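Long-range contacts in triphenylmethane reductase (PDB 2VRC), which probably reduces triphenylmethane dyes with a nicotinamide nucleotide as hydride donor, and binds NADP(+) in a Rossmann-type domain of the NmrA-like family: residues 48-53 with 63-68; 70-75 with 100-105. The protein carries 4 engineered substitutions. All blocks are in the same frame, centred on the assembly; numbering follows the deposited sequence.

Contact 1 (48-53 with 63-68); sequences EVRHGD and AFAGVS
The guanidinium of R50 turns its edge to the backbone carbonyls of A63 and A65, the first tilted from its plane and the second within it, while E48 lies at another part of the same edge. A65 O, 2.9 Å from R50 NH1, takes a nearly straight bond (168°) on a lone pair. The second bond from the same nitrogen, R50 NH1 to A63 O at 3.0 Å, is more bent; A63 O lies 22° out of the guanidinium plane, and the donor stands above the carbonyl plane. CG of R50 lies beside the backbone N (chi1 -73°) and the chain then runs extended to NE, which carries the charged end across.

Strand 48-51 is the outermost strand on its side of the parallel Rossmann sheet. A63 is in the last part of helix 57-63 and A65 in the type II turn that follows, from F64 to V67. The cation thus sits at the C-terminal side of the helix, whose dipole would probably favour it. Deeper in, the methyl of A63 rests against the backbone, CB lying 3.5 Å from H51 O. On the outer side R50 NH2 reaches E48 OE2 at 3.4 Å, a weak hydrogen bond within a salt bridge.

Contact 2 (70-75 with 100-105); sequences LLFISG and KHIAYT
Strands 70-72 and 101-105 run parallel, their axes 4.7 Å apart at closest approach and 21° from alignment, laced by L70 N to H101 O, A103 N to L70 O, F72 N to A103 O and T105 N to F72 O. On the face that carries L70, F72, I102 and Y104, the edge of Y104 is turned to the face of F72 in an edge-to-face pair, with planes at 57°. Y104 CD1 stands 3.5 Å from F72 CD2, over the rim of the ring and not its centre. I102 CD1 meets the same F72 atom in the plane of the ring, 3.7 Å from CD2, and L70 CD2 lies alongside I102 CG1. On the face of L71 and A103, L71 CD1 touches A103 CB at 3.9 Å.

Helix 80-96 connects the two strands in a beta-alpha-beta unit and packs on L70 and F72. Past the strand, S74 N gives its hydrogen to T105 OG1 (3.1 Å), a side chain replacing the backbone acceptor; chi1 of 55° places this hydroxyl between the backbone N and carbonyl carbon. A weak bond joins S74 OG to T105 O, and Y104 OH is held by H121. The next residue, G75, is bound at its N by H87. The change from apolar packing to hydroxyl bonding is consistent with T105 helping to hold S74, one of the NADP(+)-binding residues.

How the contacts relate
Both contacts reach the same parallel sheet, but at different depths. Contact 1 is partly buried at an outer strand, its centre about 21 Å from the centre of the chain; contact 2 is buried between two inner strands, its centre about 12 Å from that point. Together they illustrate how chemistry follows place: a backbone ladder with apolar packing joins neighbouring strands, whereas strand and turn meet through one arginine gripping two backbone carbonyls. In series along the chain, they touch where S68 O lies 2.7 Å from K100 N, probably hydrogen-bonded, and where F64 packs on L70. Of the NADP(+)-binding residues they carry, D53 in the first and S74 and G75 in the second, only S74 touches across its contact.

Contact 1 (48-53 with 63-68)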
# COMPACT_ATOMS: atom_id res chain seq x y z
N GLU A 48 -13.19 26.97 -3.35
CA GLU A 48 -12.83 25.84 -4.17
C GLU A 48 -13.78 24.66 -3.88
O GLU A 48 -13.99 24.31 -2.73
CB GLU A 48 -11.37 25.48 -3.93
CG GLU A 48 -11.05 24.06 -4.29
CD GLU A 48 -9.68 23.87 -4.86
OE1 GLU A 48 -9.62 23.38 -6.00
OE2 GLU A 48 -8.68 24.18 -4.18
N VAL A 49 -14.36 24.09 -4.92
CA VAL A 49 -15.27 22.97 -4.78
C VAL A 49 -14.64 21.70 -5.36
O VAL A 49 -14.10 21.72 -6.46
CB VAL A 49 -16.59 23.29 -5.51
CG1 VAL A 49 -17.54 22.12 -5.44
CG2 VAL A 49 -17.24 24.50 -4.90
N ARG A 50 -14.71 20.59 -4.63
CA ARG A 50 -14.16 19.30 -5.12
C ARG A 50 -15.19 18.20 -5.00
O ARG A 50 -15.97 18.16 -4.04
CB ARG A 50 -12.91 18.90 -4.35
CG ARG A 50 -11.69 19.70 -4.67
CD ARG A 50 -10.49 19.31 -3.83
NE ARG A 50 -9.44 20.32 -3.94
CZ ARG A 50 -8.19 20.16 -3.52
NH1 ARG A 50 -7.83 19.02 -2.94
NH2 ARG A 50 -7.30 21.14 -3.67
N HIS A 51 -15.23 17.31 -5.98
CA HIS A 51 -16.11 16.16 -5.88
C HIS A 51 -15.57 15.21 -4.81
O HIS A 51 -14.39 14.89 -4.83
CB HIS A 51 -16.27 15.44 -7.22
CG HIS A 51 -17.04 14.15 -7.13
ND1 HIS A 51 -16.53 12.94 -7.54
CD2 HIS A 51 -18.28 13.89 -6.64
CE1 HIS A 51 -17.43 11.99 -7.33
NE2 HIS A 51 -18.50 12.55 -6.78
N GLY A 52 -16.43 14.79 -3.88
CA GLY A 52 -16.08 13.74 -2.93
C GLY A 52 -17.32 12.94 -2.56
O GLY A 52 -18.35 13.53 -2.26
N ASP A 53 -17.21 11.62 -2.59
CA ASP A 53 -18.34 10.71 -2.34
C ASP A 53 -17.88 9.53 -1.44
O ASP A 53 -17.07 8.70 -1.85
CB ASP A 53 -18.88 10.18 -3.69
CG ASP A 53 -20.14 9.28 -3.54
OD1 ASP A 53 -20.22 8.43 -2.62
OD2 ASP A 53 -21.05 9.40 -4.40
N ALA A 63 -9.93 14.45 -3.68
CA ALA A 63 -10.54 15.50 -2.88
C ALA A 63 -9.65 15.96 -1.73
O ALA A 63 -9.61 17.15 -1.42
CB ALA A 63 -11.89 15.06 -2.37
N PHE A 64 -8.95 15.03 -1.08
CA PHE A 64 -8.16 15.38 0.09
C PHE A 64 -6.71 15.70 -0.26
O PHE A 64 -5.91 15.99 0.63
CB PHE A 64 -8.15 14.26 1.14
CG PHE A 64 -9.49 13.91 1.68
CD1 PHE A 64 -10.59 14.77 1.55
CD2 PHE A 64 -9.67 12.70 2.36
CE1 PHE A 64 -11.83 14.41 2.06
CE2 PHE A 64 -10.91 12.34 2.86
CZ PHE A 64 -11.98 13.20 2.72
N ALA A 65 -6.37 15.63 -1.54
CA ALA A 65 -4.99 15.90 -1.97
C ALA A 65 -4.55 17.30 -1.53
O ALA A 65 -5.19 18.29 -1.87
CB ALA A 65 -4.86 15.76 -3.51
N GLY A 66 -3.49 17.35 -0.74
CA GLY A 66 -2.89 18.60 -0.30
C GLY A 66 -3.58 19.37 0.83
O GLY A 66 -3.11 20.45 1.19
N VAL A 67 -4.65 18.84 1.42
CA VAL A 67 -5.33 19.62 2.46
C VAL A 67 -4.61 19.54 3.81
O VAL A 67 -4.08 18.49 4.18
CB VAL A 67 -6.89 19.37 2.53
CG1 VAL A 67 -7.44 18.80 1.22
CG2 VAL A 67 -7.33 18.56 3.74
N SER A 68 -4.54 20.68 4.51
CA SER A 68 -3.91 20.74 5.83
C SER A 68 -4.89 20.25 6.87
O SER A 68 -4.62 19.25 7.55
CB SER A 68 -3.46 22.16 6.21
OG SER A 68 -2.65 22.75 5.22

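Contact 2 (70-75 with 100-105)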
# COMPACT_ATOMS: atom_id res chain seq x y z
N LEU A 70 -8.75 18.94 7.73
CA LEU A 70 -10.02 18.37 7.24
C LEU A 70 -11.11 18.29 8.35
O LEU A 70 -10.87 17.73 9.42
CB LEU A 70 -9.79 16.97 6.65
CG LEU A 70 -11.04 16.15 6.31
CD1 LEU A 70 -11.76 16.71 5.07
CD2 LEU A 70 -10.68 14.70 6.11
N LEU A 71 -12.28 18.86 8.09
CA LEU A 71 -13.44 18.65 8.93
C LEU A 71 -14.22 17.59 8.25
O LEU A 71 -14.74 17.81 7.16
CB LEU A 71 -14.32 19.88 9.03
CG LEU A 71 -15.64 19.67 9.78
CD1 LEU A 71 -15.38 19.19 11.20
CD2 LEU A 71 -16.43 20.97 9.80
N PHE A 72 -14.32 16.45 8.93
CA PHE A 72 -14.95 15.26 8.47
C PHE A 72 -16.32 15.23 9.15
O PHE A 72 -16.43 14.95 10.35
CB PHE A 72 -14.04 14.09 8.92
CG PHE A 72 -14.63 12.71 8.80
CD1 PHE A 72 -15.81 12.45 8.10
CD2 PHE A 72 -13.94 11.63 9.35
CE1 PHE A 72 -16.34 11.14 7.99
CE2 PHE A 72 -14.45 10.30 9.27
CZ PHE A 72 -15.66 10.05 8.56
N ILE A 73 -17.38 15.51 8.39
CA ILE A 73 -18.74 15.54 8.96
C ILE A 73 -19.37 14.19 8.71
O ILE A 73 -19.27 13.69 7.60
CB ILE A 73 -19.62 16.61 8.26
CG1 ILE A 73 -19.11 18.01 8.62
CG2 ILE A 73 -21.12 16.41 8.59
CD1 ILE A 73 -20.02 19.07 8.16
N SER A 74 -20.04 13.62 9.69
CA SER A 74 -20.47 12.24 9.54
C SER A 74 -21.54 12.15 8.49
O SER A 74 -22.20 13.15 8.18
CB SER A 74 -21.00 11.66 10.86
OG SER A 74 -21.61 12.66 11.62
N GLY A 75 -21.68 10.94 7.93
CA GLY A 75 -22.66 10.67 6.90
C GLY A 75 -24.10 10.80 7.39
O GLY A 75 -24.41 10.39 8.52
N LYS A 100 -3.20 16.92 7.73
CA LYS A 100 -2.32 17.22 8.88
C LYS A 100 -3.09 17.27 10.18
O LYS A 100 -2.53 17.14 11.25
CB LYS A 100 -1.59 18.56 8.67
CG LYS A 100 -0.82 18.71 7.36
CD LYS A 100 0.54 18.01 7.39
CE LYS A 100 1.57 18.73 6.50
NZ LYS A 100 1.04 19.22 5.17
N HIS A 101 -4.40 17.48 10.05
CA HIS A 101 -5.31 17.60 11.16
C HIS A 101 -6.72 17.24 10.75
O HIS A 101 -7.23 17.79 9.78
CB HIS A 101 -5.32 19.00 11.74
CG HIS A 101 -5.86 19.04 13.13
ND1 HIS A 101 -7.20 19.21 13.39
CD2 HIS A 101 -5.26 18.82 14.32
CE1 HIS A 101 -7.39 19.16 14.70
NE2 HIS A 101 -6.24 18.91 15.28
N ILE A 102 -7.34 16.35 11.52
CA ILE A 102 -8.64 15.82 11.19
C ILE A 102 -9.59 16.07 12.38
O ILE A 102 -9.33 15.68 13.50
CB ILE A 102 -8.50 14.34 10.80
CG1 ILE A 102 -9.60 13.89 9.84
CG2 ILE A 102 -8.47 13.43 12.03
CD1 ILE A 102 -10.74 13.14 10.51
N ALA A 103 -10.66 16.83 12.12
CA ALA A 103 -11.70 17.08 13.12
C ALA A 103 -12.91 16.27 12.70
O ALA A 103 -13.28 16.32 11.54
CB ALA A 103 -12.04 18.57 13.17
N TYR A 104 -13.49 15.50 13.61
CA TYR A 104 -14.62 14.63 13.27
C TYR A 104 -15.82 14.97 14.13
O TYR A 104 -15.69 15.15 15.33
CB TYR A 104 -14.26 13.13 13.49
CG TYR A 104 -15.45 12.21 13.37
CD1 TYR A 104 -16.05 12.00 12.13
CD2 TYR A 104 -16.00 11.59 14.47
CE1 TYR A 104 -17.15 11.16 11.99
CE2 TYR A 104 -17.12 10.73 14.35
CZ TYR A 104 -17.69 10.55 13.09
OH TYR A 104 -18.77 9.74 12.91
N THR A 105 -17.01 15.02 13.53
CA THR A 105 -18.20 15.35 14.31
C THR A 105 -18.77 14.02 14.82
O THR A 105 -19.39 13.30 14.05
CB THR A 105 -19.26 16.07 13.47
OG1 THR A 105 -19.56 15.28 12.32
CG2 THR A 105 -18.78 17.45 12.98